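Local coordinates for regulatory protein of LacI family (Chloroflexus aggregans, PDB 3BBL) that probably regulates transcription as a LacI-family regulator, its periplasmic-binding-protein-like part likely to sense a small effector molecule as in relatives, at residues P78-L83 with W100-V105; F82-K85 with P89-A92. All coordinates share one frame; numbering follows the deposited sequence.

Contact 1. Residues P78-L83 with W100-V105; sequences PRVQFL and WDFAWV
Val80 and Gln81, on one flank of helix 78-85, pack against Trp100 and Phe102 in the approach to strand 104-107: an apolar contact without a hydrogen bond across it, placed where the helix lies over a parallel part of the sheet. Val80 does most of the work through a single methyl. Its CG1 stands over one face of the Phe102 ring, 4.0 Å from the centroid and 13° off the normal, a CH-pi contact displaced slightly toward CD2, which is 3.9 Å from CG1. The same methyl lies over one face of the Trp100 indole, near the rim, with Val80 CG1 4.2 Å from Trp100 CZ3. Since the two aromatic planes stand almost perpendicular, CG1 fills the corner between them; it is carried there by a first torsion that sets it anti to the backbone N (chi1 175°). The setting is the Rossmann-like alpha/beta architecture of the LacI-type periplasmic-binding-protein fold, in which helix 78-85 links neighbouring parallel strands 67-70 and 90-93. Phe102 also packs on Phe90 and Ala92 of strand 90-93, and Val80 on Leu70 and Phe90, so that Val80 is buried between the helix and the sheet. Phe102 is buried too, while Gln81 and Trp100, farther out, remain partly exposed. Gln81 crosses the indole at about a right angle. Its aliphatic part meets the six-membered ring: Gln81 CG lies 3.8 Å from Trp100 CZ2, at the edge and close to the ring plane, and Gln81 CB is 4.0 Å from Trp100 CH2.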
loop_
_atom_site.group_PDB
_atom_site.type_symbol
_atom_site.label_atom_id
_atom_site.label_comp_id
_atom_site.label_asym_id
_atom_site.label_seq_id
_atom_site.Cartn_x
_atom_site.Cartn_y
_atom_site.Cartn_z
ATOM N N PRO A 78 -26.125 -4.273 3.217
ATOM C CA PRO A 78 -27.190 -3.720 2.374
ATOM C C PRO A 78 -26.934 -3.875 0.865
ATOM O O PRO A 78 -27.864 -4.093 0.088
ATOM C CB PRO A 78 -27.266 -2.258 2.828
ATOM C CG PRO A 78 -25.878 -1.969 3.319
ATOM C CD PRO A 78 -25.528 -3.229 4.069
ATOM N N ARG A 79 -25.675 -3.774 0.454
ATOM C CA ARG A 79 -25.332 -3.920 -0.957
ATOM C C ARG A 79 -25.650 -5.333 -1.446
ATOM O O ARG A 79 -26.137 -5.519 -2.560
ATOM C CB ARG A 79 -23.845 -3.627 -1.178
ATOM C CG ARG A 79 -23.410 -2.202 -0.852
ATOM C CD ARG A 79 -21.895 -2.102 -0.840
ATOM N NE ARG A 79 -21.316 -3.035 0.129
ATOM C CZ ARG A 79 -20.018 -3.314 0.222
ATOM N NH1 ARG A 79 -19.151 -2.729 -0.595
ATOM N NH2 ARG A 79 -19.588 -4.183 1.126
ATOM N N VAL A 80 -25.373 -6.326 -0.608
ATOM C CA VAL A 80 -25.633 -7.720 -0.958
ATOM C C VAL A 80 -27.134 -7.981 -1.022
ATOM O O VAL A 80 -27.620 -8.700 -1.897
ATOM C CB VAL A 80 -25.001 -8.675 0.080
ATOM C CG1 VAL A 80 -25.380 -10.122 -0.229
ATOM C CG2 VAL A 80 -23.486 -8.504 0.080
ATOM N N GLN A 81 -27.856 -7.387 -0.081
ATOM C CA GLN A 81 -29.302 -7.524 0.007
ATOM C C GLN A 81 -29.921 -6.967 -1.275
ATOM O O GLN A 81 -30.731 -7.620 -1.936
ATOM C CB GLN A 81 -29.801 -6.732 1.216
ATOM C CG GLN A 81 -31.038 -7.274 1.893
ATOM C CD GLN A 81 -31.458 -6.402 3.065
ATOM O OE1 GLN A 81 -30.653 -6.103 3.955
ATOM N NE2 GLN A 81 -32.722 -5.985 3.070
ATOM N N PHE A 82 -29.514 -5.752 -1.619
ATOM C CA PHE A 82 -30.008 -5.074 -2.808
ATOM C C PHE A 82 -29.779 -5.863 -4.093
ATOM O O PHE A 82 -30.729 -6.208 -4.790
ATOM C CB PHE A 82 -29.353 -3.701 -2.921
ATOM C CG PHE A 82 -29.712 -2.961 -4.173
ATOM C CD1 PHE A 82 -31.023 -2.554 -4.406
ATOM C CD2 PHE A 82 -28.740 -2.673 -5.125
ATOM C CE1 PHE A 82 -31.360 -1.868 -5.570
ATOM C CE2 PHE A 82 -29.065 -1.991 -6.292
ATOM C CZ PHE A 82 -30.380 -1.587 -6.515
ATOM N N LEU A 83 -28.519 -6.148 -4.407
ATOM C CA LEU A 83 -28.190 -6.883 -5.622
ATOM C C LEU A 83 -28.889 -8.233 -5.686
ATOM O O LEU A 83 -29.188 -8.734 -6.771
ATOM C CB LEU A 83 -26.672 -7.067 -5.739
ATOM C CG LEU A 83 -25.892 -5.748 -5.797
ATOM C CD1 LEU A 83 -24.401 -6.022 -5.841
ATOM C CD2 LEU A 83 -26.335 -4.951 -7.018
ATOM N N TRP A 100 -26.932 -17.127 4.723
ATOM C CA TRP A 100 -27.394 -16.168 3.722
ATOM C C TRP A 100 -26.732 -16.691 2.452
ATOM O O TRP A 100 -25.523 -16.940 2.448
ATOM C CB TRP A 100 -26.901 -14.751 4.039
ATOM C CG TRP A 100 -27.872 -13.667 3.613
ATOM C CD1 TRP A 100 -29.178 -13.835 3.230
ATOM C CD2 TRP A 100 -27.631 -12.248 3.599
ATOM N NE1 TRP A 100 -29.757 -12.613 2.979
ATOM C CE2 TRP A 100 -28.833 -11.629 3.185
ATOM C CE3 TRP A 100 -26.513 -11.449 3.872
ATOM C CZ2 TRP A 100 -28.950 -10.236 3.071
ATOM C CZ3 TRP A 100 -26.633 -10.065 3.755
ATOM C CH2 TRP A 100 -27.840 -9.476 3.347
ATOM N N ASP A 101 -27.508 -16.867 1.385
ATOM C CA ASP A 101 -26.959 -17.419 0.148
ATOM C C ASP A 101 -26.663 -16.459 -1.004
ATOM O O ASP A 101 -27.478 -15.599 -1.342
ATOM C CB ASP A 101 -27.874 -18.533 -0.364
ATOM C CG ASP A 101 -27.373 -19.151 -1.658
ATOM O OD1 ASP A 101 -26.227 -19.659 -1.663
ATOM O OD2 ASP A 101 -28.120 -19.127 -2.664
ATOM N N PHE A 102 -25.487 -16.638 -1.606
ATOM C CA PHE A 102 -25.026 -15.840 -2.745
ATOM C C PHE A 102 -23.621 -16.280 -3.141
ATOM O O PHE A 102 -22.997 -17.072 -2.435
ATOM C CB PHE A 102 -25.040 -14.345 -2.405
ATOM C CG PHE A 102 -24.212 -13.981 -1.207
ATOM C CD1 PHE A 102 -22.881 -13.614 -1.350
ATOM C CD2 PHE A 102 -24.769 -13.996 0.068
ATOM C CE1 PHE A 102 -22.116 -13.264 -0.237
ATOM C CE2 PHE A 102 -24.015 -13.651 1.183
ATOM C CZ PHE A 102 -22.686 -13.281 1.030
ATOM N N ALA A 103 -23.129 -15.784 -4.272
ATOM C CA ALA A 103 -21.794 -16.149 -4.739
ATOM C C ALA A 103 -20.705 -15.375 -3.998
ATOM O O ALA A 103 -20.803 -14.160 -3.825
ATOM C CB ALA A 103 -21.678 -15.900 -6.235
ATOM N N TRP A 104 -19.667 -16.080 -3.557
ATOM C CA TRP A 104 -18.577 -15.420 -2.859
ATOM C C TRP A 104 -17.242 -16.136 -2.854
ATOM O O TRP A 104 -17.152 -17.354 -3.047
ATOM C CB TRP A 104 -18.960 -15.107 -1.402
ATOM C CG TRP A 104 -19.385 -16.292 -0.545
ATOM C CD1 TRP A 104 -20.656 -16.590 -0.142
ATOM C CD2 TRP A 104 -18.536 -17.286 0.051
ATOM N NE1 TRP A 104 -20.653 -17.700 0.671
ATOM C CE2 TRP A 104 -19.369 -18.148 0.805
ATOM C CE3 TRP A 104 -17.157 -17.532 0.023
ATOM C CZ2 TRP A 104 -18.865 -19.236 1.525
ATOM C CZ3 TRP A 104 -16.655 -18.619 0.743
ATOM C CH2 TRP A 104 -17.513 -19.457 1.481
ATOM N N VAL A 105 -16.205 -15.334 -2.643
ATOM C CA VAL A 105 -14.839 -15.803 -2.529
ATOM C C VAL A 105 -14.374 -15.190 -1.211
ATOM O O VAL A 105 -14.627 -14.014 -0.948
ATOM C CB VAL A 105 -13.940 -15.276 -3.666
ATOM C CG1 VAL A 105 -12.500 -15.720 -3.431
ATOM C CG2 VAL A 105 -14.436 -15.784 -5.015
#

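Contact 2. Residues F82-K85 with P89-A92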
loop_
_atom_site.group_PDB
_atom_site.type_symbol
_atom_site.label_atom_id
_atom_site.label_comp_id
_atom_site.label_asym_id
_atom_site.label_seq_id
_atom_site.Cartn_x
_atom_site.Cartn_y
_atom_site.Cartn_z
ATOM N N PHE A 82 -29.514 -5.752 -1.619
ATOM C CA PHE A 82 -30.008 -5.074 -2.808
ATOM C C PHE A 82 -29.779 -5.863 -4.093
ATOM O O PHE A 82 -30.729 -6.208 -4.790
ATOM C CB PHE A 82 -29.353 -3.701 -2.921
ATOM C CG PHE A 82 -29.712 -2.961 -4.173
ATOM C CD1 PHE A 82 -31.023 -2.554 -4.406
ATOM C CD2 PHE A 82 -28.740 -2.673 -5.125
ATOM C CE1 PHE A 82 -31.360 -1.868 -5.570
ATOM C CE2 PHE A 82 -29.065 -1.991 -6.292
ATOM C CZ PHE A 82 -30.380 -1.587 -6.515
ATOM N N LEU A 83 -28.519 -6.148 -4.407
ATOM C CA LEU A 83 -28.190 -6.883 -5.622
ATOM C C LEU A 83 -28.889 -8.233 -5.686
ATOM O O LEU A 83 -29.188 -8.734 -6.771
ATOM C CB LEU A 83 -26.672 -7.067 -5.739
ATOM C CG LEU A 83 -25.892 -5.748 -5.797
ATOM C CD1 LEU A 83 -24.401 -6.022 -5.841
ATOM C CD2 LEU A 83 -26.335 -4.951 -7.018
ATOM N N LEU A 84 -29.147 -8.827 -4.526
ATOM C CA LEU A 84 -29.829 -10.117 -4.488
ATOM C C LEU A 84 -31.273 -9.935 -4.937
ATOM O O LEU A 84 -31.804 -10.741 -5.700
ATOM C CB LEU A 84 -29.799 -10.709 -3.073
ATOM C CG LEU A 84 -28.523 -11.448 -2.677
ATOM C CD1 LEU A 84 -28.594 -11.827 -1.217
ATOM C CD2 LEU A 84 -28.354 -12.681 -3.548
ATOM N N LYS A 85 -31.900 -8.866 -4.455
ATOM C CA LYS A 85 -33.278 -8.564 -4.811
ATOM C C LYS A 85 -33.381 -8.280 -6.307
ATOM O O LYS A 85 -34.290 -8.773 -6.979
ATOM C CB LYS A 85 -33.774 -7.353 -4.016
ATOM C CG LYS A 85 -33.834 -7.586 -2.515
ATOM C CD LYS A 85 -34.061 -6.282 -1.751
ATOM C CE LYS A 85 -34.033 -6.504 -0.233
ATOM N NZ LYS A 85 -34.069 -5.227 0.541
ATOM N N PRO A 89 -26.019 -9.886 -11.338
ATOM C CA PRO A 89 -24.763 -10.617 -11.112
ATOM C C PRO A 89 -23.758 -9.904 -10.203
ATOM O O PRO A 89 -23.486 -8.708 -10.362
ATOM C CB PRO A 89 -24.201 -10.796 -12.522
ATOM C CG PRO A 89 -25.418 -10.730 -13.397
ATOM C CD PRO A 89 -26.209 -9.619 -12.773
ATOM N N PHE A 90 -23.205 -10.648 -9.253
ATOM C CA PHE A 90 -22.222 -10.089 -8.342
ATOM C C PHE A 90 -21.542 -11.190 -7.562
ATOM O O PHE A 90 -22.105 -12.262 -7.354
ATOM C CB PHE A 90 -22.878 -9.099 -7.372
ATOM C CG PHE A 90 -23.584 -9.746 -6.210
ATOM C CD1 PHE A 90 -22.889 -10.068 -5.045
ATOM C CD2 PHE A 90 -24.949 -10.014 -6.270
ATOM C CE1 PHE A 90 -23.550 -10.646 -3.950
ATOM C CE2 PHE A 90 -25.618 -10.589 -5.185
ATOM C CZ PHE A 90 -24.919 -10.906 -4.023
ATOM N N VAL A 91 -20.313 -10.917 -7.152
ATOM C CA VAL A 91 -19.536 -11.845 -6.347
ATOM C C VAL A 91 -19.022 -11.021 -5.184
ATOM O O VAL A 91 -18.501 -9.924 -5.378
ATOM C CB VAL A 91 -18.331 -12.419 -7.117
ATOM C CG1 VAL A 91 -17.409 -13.152 -6.157
ATOM C CG2 VAL A 91 -18.805 -13.366 -8.196
ATOM N N ALA A 92 -19.196 -11.529 -3.975
ATOM C CA ALA A 92 -18.715 -10.818 -2.798
ATOM C C ALA A 92 -17.380 -11.406 -2.356
ATOM O O ALA A 92 -17.204 -12.621 -2.340
ATOM C CB ALA A 92 -19.729 -10.922 -1.666
#
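The Phe90 ring takes Leu84 at its edge, where CG lies in the ring plane with CD2 close to it, while Leu83 comes in at a slant; Leu70 and Phe102 also pack against this aromatic side chain. The closest approach belongs to Leu83, whose CB is 3.5 Å from Phe90 CD2. One branch of Leu83 then runs on toward the root of the ring, so that its CD1 is 3.8 Å from Phe90 CB and equally near to CG. Leu84 holds the far end: its CG is 3.9 Å from Phe90 CZ, and its CD2 is 3.8 Å from Phe90 CE2. Two successive helix residues therefore grip the phenyl group along its length, from CB to CZ. CB of Phe90 points toward the helix, and the first torsion (chi1 80°), with CG between the backbone N and the carbonyl carbon, turns the ring along Leu83 and Leu84. With an alanine here, the strand would probably lose the surface that Leu83 and Leu84 share, and a gap would be likely to open under the helix. The next residue, Val91, serves the other surface of the sheet, packing on Cys250 and Leu254 of helix 243-258, while its backbone pairs with Phe68 and Leu70. With only three residues separating the segments, the chain leaves the helix, turns back and enters the strand directly beneath it. That is the closing half of a beta-alpha-beta crossover, strand 67-70, helix 78-85, strand 90-93, the repeating element of Rossmann-like folds.

In the fold
From the N terminus, the chain leaves strand 67-70, forms helix 78-85 and turns back within three residues into strand 90-93, where contact 2 closes the short loop. It then runs out through a longer excursion and returns at Trp100, and contact 1 closes this wider loop on the same helix. The two start from one stretch, sharing Phe82 and Leu83, and contact 2 nests largely inside contact 1. Strands 90-93 and 104-107 are parallel neighbours in the sheet: Ala92 N is 3.1 Å from Ala103 O, and Ala92 O is 2.9 Å from Val105 N. Together the contacts tie helix 78-85 to strand 90-93 and to the loop that leads into strand 104-107.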